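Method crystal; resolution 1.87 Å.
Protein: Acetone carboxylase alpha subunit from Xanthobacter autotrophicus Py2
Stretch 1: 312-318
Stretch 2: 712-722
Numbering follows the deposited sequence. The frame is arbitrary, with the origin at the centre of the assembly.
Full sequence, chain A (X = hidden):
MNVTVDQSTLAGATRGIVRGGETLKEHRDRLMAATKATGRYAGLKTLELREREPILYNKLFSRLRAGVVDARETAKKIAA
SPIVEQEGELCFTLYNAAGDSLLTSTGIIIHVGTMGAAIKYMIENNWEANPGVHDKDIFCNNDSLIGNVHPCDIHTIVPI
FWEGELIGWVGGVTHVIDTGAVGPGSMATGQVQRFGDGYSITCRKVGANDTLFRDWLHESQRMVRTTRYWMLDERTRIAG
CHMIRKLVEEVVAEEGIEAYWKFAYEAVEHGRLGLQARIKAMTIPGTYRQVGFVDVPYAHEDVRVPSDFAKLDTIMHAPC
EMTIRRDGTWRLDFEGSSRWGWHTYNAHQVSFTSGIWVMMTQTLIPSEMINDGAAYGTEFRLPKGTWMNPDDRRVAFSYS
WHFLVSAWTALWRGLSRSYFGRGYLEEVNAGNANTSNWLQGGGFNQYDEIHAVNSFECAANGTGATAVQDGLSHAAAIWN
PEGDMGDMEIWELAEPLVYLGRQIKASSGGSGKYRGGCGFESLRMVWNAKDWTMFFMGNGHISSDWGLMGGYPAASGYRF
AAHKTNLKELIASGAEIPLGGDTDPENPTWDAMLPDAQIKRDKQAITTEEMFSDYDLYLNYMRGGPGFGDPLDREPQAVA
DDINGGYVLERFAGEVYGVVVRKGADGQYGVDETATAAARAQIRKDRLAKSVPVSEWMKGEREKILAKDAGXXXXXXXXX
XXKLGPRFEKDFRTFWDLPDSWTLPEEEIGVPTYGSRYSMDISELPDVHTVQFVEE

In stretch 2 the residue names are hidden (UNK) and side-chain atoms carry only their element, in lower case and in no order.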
# COMPACT_ATOMS: atom_id res chain seq x y z
N LEU A 312 13.64 -19.20 -9.00
CA LEU A 312 14.94 -19.86 -8.99
C LEU A 312 15.37 -20.16 -7.57
O LEU A 312 14.91 -19.49 -6.60
CB LEU A 312 16.02 -19.04 -9.72
CG LEU A 312 16.64 -17.81 -9.04
CD1 LEU A 312 18.00 -17.48 -9.63
CD2 LEU A 312 15.72 -16.60 -9.10
N ASP A 313 16.27 -21.14 -7.45
CA ASP A 313 16.90 -21.53 -6.17
C ASP A 313 18.15 -20.69 -5.93
O ASP A 313 19.00 -20.65 -6.81
CB ASP A 313 17.28 -23.01 -6.22
CG ASP A 313 16.06 -23.97 -6.12
OD1 ASP A 313 15.01 -23.63 -5.55
OD2 ASP A 313 16.19 -25.12 -6.61
N THR A 314 18.23 -20.00 -4.79
CA THR A 314 19.43 -19.28 -4.40
C THR A 314 19.82 -19.58 -2.92
O THR A 314 19.03 -20.15 -2.14
CB THR A 314 19.33 -17.74 -4.58
OG1 THR A 314 18.27 -17.18 -3.77
CG2 THR A 314 19.14 -17.37 -6.06
N ILE A 315 21.06 -19.18 -2.58
CA ILE A 315 21.66 -19.34 -1.27
C ILE A 315 22.24 -17.98 -0.82
O ILE A 315 23.01 -17.32 -1.56
CB ILE A 315 22.80 -20.39 -1.30
CG1 ILE A 315 22.26 -21.76 -1.74
CG2 ILE A 315 23.49 -20.50 0.07
CD1 ILE A 315 23.30 -22.84 -1.93
N MET A 316 21.87 -17.58 0.40
CA MET A 316 22.48 -16.40 1.05
C MET A 316 23.92 -16.76 1.52
O MET A 316 24.14 -17.84 2.08
CB MET A 316 21.63 -15.99 2.27
CG MET A 316 22.12 -14.73 2.99
SD MET A 316 23.57 -14.91 4.07
CE MET A 316 22.82 -15.67 5.51
N HIS A 317 24.85 -15.83 1.29
CA HIS A 317 26.26 -15.89 1.70
C HIS A 317 26.61 -14.64 2.55
O HIS A 317 26.39 -13.49 2.11
CB HIS A 317 27.12 -15.94 0.43
CG HIS A 317 28.60 -16.01 0.66
ND1 HIS A 317 29.50 -15.34 -0.14
CD2 HIS A 317 29.34 -16.69 1.58
CE1 HIS A 317 30.73 -15.56 0.30
NE2 HIS A 317 30.65 -16.37 1.35
N ALA A 318 27.13 -14.86 3.77
CA ALA A 318 27.56 -13.79 4.67
C ALA A 318 28.90 -14.09 5.37
O ALA A 318 28.92 -14.53 6.53
CB ALA A 318 26.46 -13.51 5.73
N UNK A 712 22.94 -25.18 -9.76
CA UNK A 712 22.82 -23.77 -10.16
C UNK A 712 22.81 -22.83 -8.96
O UNK A 712 23.36 -21.72 -9.04
o UNK A 712 20.42 -23.96 -10.33
c UNK A 712 21.58 -23.52 -11.02
c UNK A 712 21.64 -24.29 -12.33
N UNK A 713 22.23 -23.26 -7.85
CA UNK A 713 22.18 -22.43 -6.65
C UNK A 713 23.58 -22.15 -6.05
O UNK A 713 23.82 -21.04 -5.59
n UNK A 713 21.74 -26.67 -5.16
c UNK A 713 21.59 -24.30 -4.91
c UNK A 713 21.36 -25.56 -5.73
o UNK A 713 20.85 -25.55 -6.85
c UNK A 713 21.20 -22.99 -5.59
N UNK A 714 24.49 -23.12 -6.11
CA UNK A 714 25.86 -22.91 -5.65
C UNK A 714 26.62 -21.93 -6.59
O UNK A 714 27.26 -20.96 -6.14
c UNK A 714 26.61 -24.25 -5.51
c UNK A 714 28.08 -24.03 -5.15
c UNK A 714 25.96 -25.12 -4.45
N UNK A 715 26.52 -22.16 -7.89
CA UNK A 715 27.19 -21.28 -8.87
C UNK A 715 26.66 -19.85 -8.85
O UNK A 715 27.46 -18.92 -8.98
c UNK A 715 27.98 -23.13 -10.33
c UNK A 715 26.03 -24.64 -12.83
n UNK A 715 26.88 -24.61 -11.84
c UNK A 715 27.12 -21.88 -10.25
n UNK A 715 26.12 -23.82 -13.87
n UNK A 715 25.06 -25.52 -12.79
c UNK A 715 28.01 -23.70 -11.71
N UNK A 716 25.35 -19.66 -8.72
CA UNK A 716 24.80 -18.30 -8.66
C UNK A 716 25.33 -17.55 -7.43
O UNK A 716 25.69 -16.36 -7.56
c UNK A 716 22.63 -16.11 -7.55
c UNK A 716 22.62 -16.96 -8.82
n UNK A 716 22.64 -14.79 -7.72
o UNK A 716 22.62 -16.63 -6.43
c UNK A 716 23.27 -18.32 -8.63
N UNK A 717 25.41 -18.22 -6.29
CA UNK A 717 25.95 -17.61 -5.05
C UNK A 717 27.39 -17.09 -5.21
O UNK A 717 27.67 -15.90 -4.92
c UNK A 717 28.40 -19.77 -1.82
c UNK A 717 25.86 -18.60 -3.88
c UNK A 717 26.29 -18.04 -2.53
s UNK A 717 26.71 -19.32 -1.30
N UNK A 718 28.29 -17.94 -5.71
CA UNK A 718 29.67 -17.49 -6.00
C UNK A 718 29.71 -16.40 -7.07
O UNK A 718 30.38 -15.37 -6.85
c UNK A 718 31.75 -19.10 -4.17
c UNK A 718 30.58 -18.68 -6.39
c UNK A 718 30.75 -21.68 -4.03
c UNK A 718 32.09 -19.91 -3.11
c UNK A 718 30.94 -19.57 -5.21
c UNK A 718 30.45 -20.87 -5.11
c UNK A 718 31.60 -21.20 -3.03
N UNK A 719 28.96 -16.52 -8.17
CA UNK A 719 29.05 -15.50 -9.22
C UNK A 719 28.63 -14.12 -8.73
O UNK A 719 29.29 -13.12 -9.04
c UNK A 719 28.26 -15.89 -10.44
N UNK A 720 27.53 -14.05 -7.97
CA UNK A 720 27.03 -12.77 -7.46
C UNK A 720 27.99 -12.17 -6.39
O UNK A 720 28.26 -10.96 -6.39
c UNK A 720 25.63 -12.94 -6.88
N UNK A 721 28.51 -13.03 -5.52
CA UNK A 721 29.48 -12.66 -4.48
C UNK A 721 30.80 -12.09 -5.09
O UNK A 721 31.33 -11.08 -4.64
o UNK A 721 28.58 -14.26 -2.80
c UNK A 721 29.75 -13.86 -3.56
N UNK A 722 31.29 -12.73 -6.16
CA UNK A 722 32.50 -12.28 -6.83
C UNK A 722 32.33 -10.87 -7.37
O UNK A 722 33.22 -10.03 -7.17
c UNK A 722 34.20 -17.19 -7.15
c UNK A 722 33.36 -14.58 -7.67
c UNK A 722 32.89 -13.18 -8.02
c UNK A 722 33.81 -16.83 -8.42
c UNK A 722 33.78 -14.96 -6.39
c UNK A 722 34.18 -16.25 -6.13
c UNK A 722 33.40 -15.53 -8.68
O HOH W 1 19.28 -21.77 -9.32
O HOH W 2 18.35 -26.62 -7.17
O HOH W 3 22.87 -15.83 -3.75
O HOH W 4 22.53 -18.76 -5.03

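Position 712 opens the helix with a beta carbon carrying one oxygen and one carbon, and it does not touch the strand directly; the branched pattern is that of threonine. Water 1 joins T712 OG1 (2.7 Å) to D313 O (2.8 Å): the hydroxyl can bond a water at the partly exposed start of the helix.

At 713 there are three carbons in succession, the third carrying an oxygen and a nitrogen. CB lies 3.4 Å from D313 O, and the next carbon 3.7 Å from I315 CD1. This is glutamine. Water 2 donates to both Q713 OE1 and D313 OD2, each at 2.7 Å, so the amide accepts beside a carboxylate without the two oxygens meeting, while its methylenes pack on the strand.

Position 714 has one carbon bearing two others. Although its CB points away from the strand, one branch carbon comes within 4.3 Å of I315 CD1, a modest apolar contact that suits valine, V714.

Position 715 carries three carbons, a nitrogen, then a carbon with two more nitrogens, the guanidinium of arginine. R715 is out of reach of the strand and partly exposed, as suits a charged chain.

Position 716 repeats the three carbons ending in oxygen and nitrogen, the oxygen 3.6 Å from T314 CG2: a second glutamine. Its chain is long enough to bring Q716 OE1 to 2.8 Å from the oxygen of water 3 and 2.6 Å from that of water 4, waters beside I315 O and I315 N respectively; NE2 is bonded elsewhere in the structure.

At 717 two carbons, a sulfur and a carbon form an unbranched chain. Its second carbon sits 3.5 Å from I315 O and 3.7 Å from H317 CB, and the sulfur 3.7 Å from I315 CG2. This is methionine. The long, apolar chain of M717 thus reaches two strand residues, its sulfur oblique to the H317 ring.

Position 718 shows one carbon and a six-carbon ring, without contact here: phenylalanine, F718, apolar as suits a buried site. Positions 719 and 720 have one side-chain carbon each, out of reach; both are alanines, A719 and A720, small, apolar and buried.

Position 721 has one carbon and one oxygen, the oxygen 3.0 Å from H317 ND1 and near the ring plane: serine. H317 ND1 donates to S721 OG, which donates to M717 O at 2.8 Å, so one hydroxyl links imidazole to helix backbone.

At 722 another carbon and six-carbon ring, out of reach, give phenylalanine; F722 is apolar and buried.

The contact combines apolar packing, bridging waters and one direct hydrogen bond. I315 packs against Q713, V714 and M717, waters tie strand backbone, and the D313 carboxylate, to helix polar groups, and the H317–S721 hydrogen bond fastens the far end. Strand and helix cross at 46°, burying 490 Å².

Stretch 2, residues 712-722: TQVRQMFAASF
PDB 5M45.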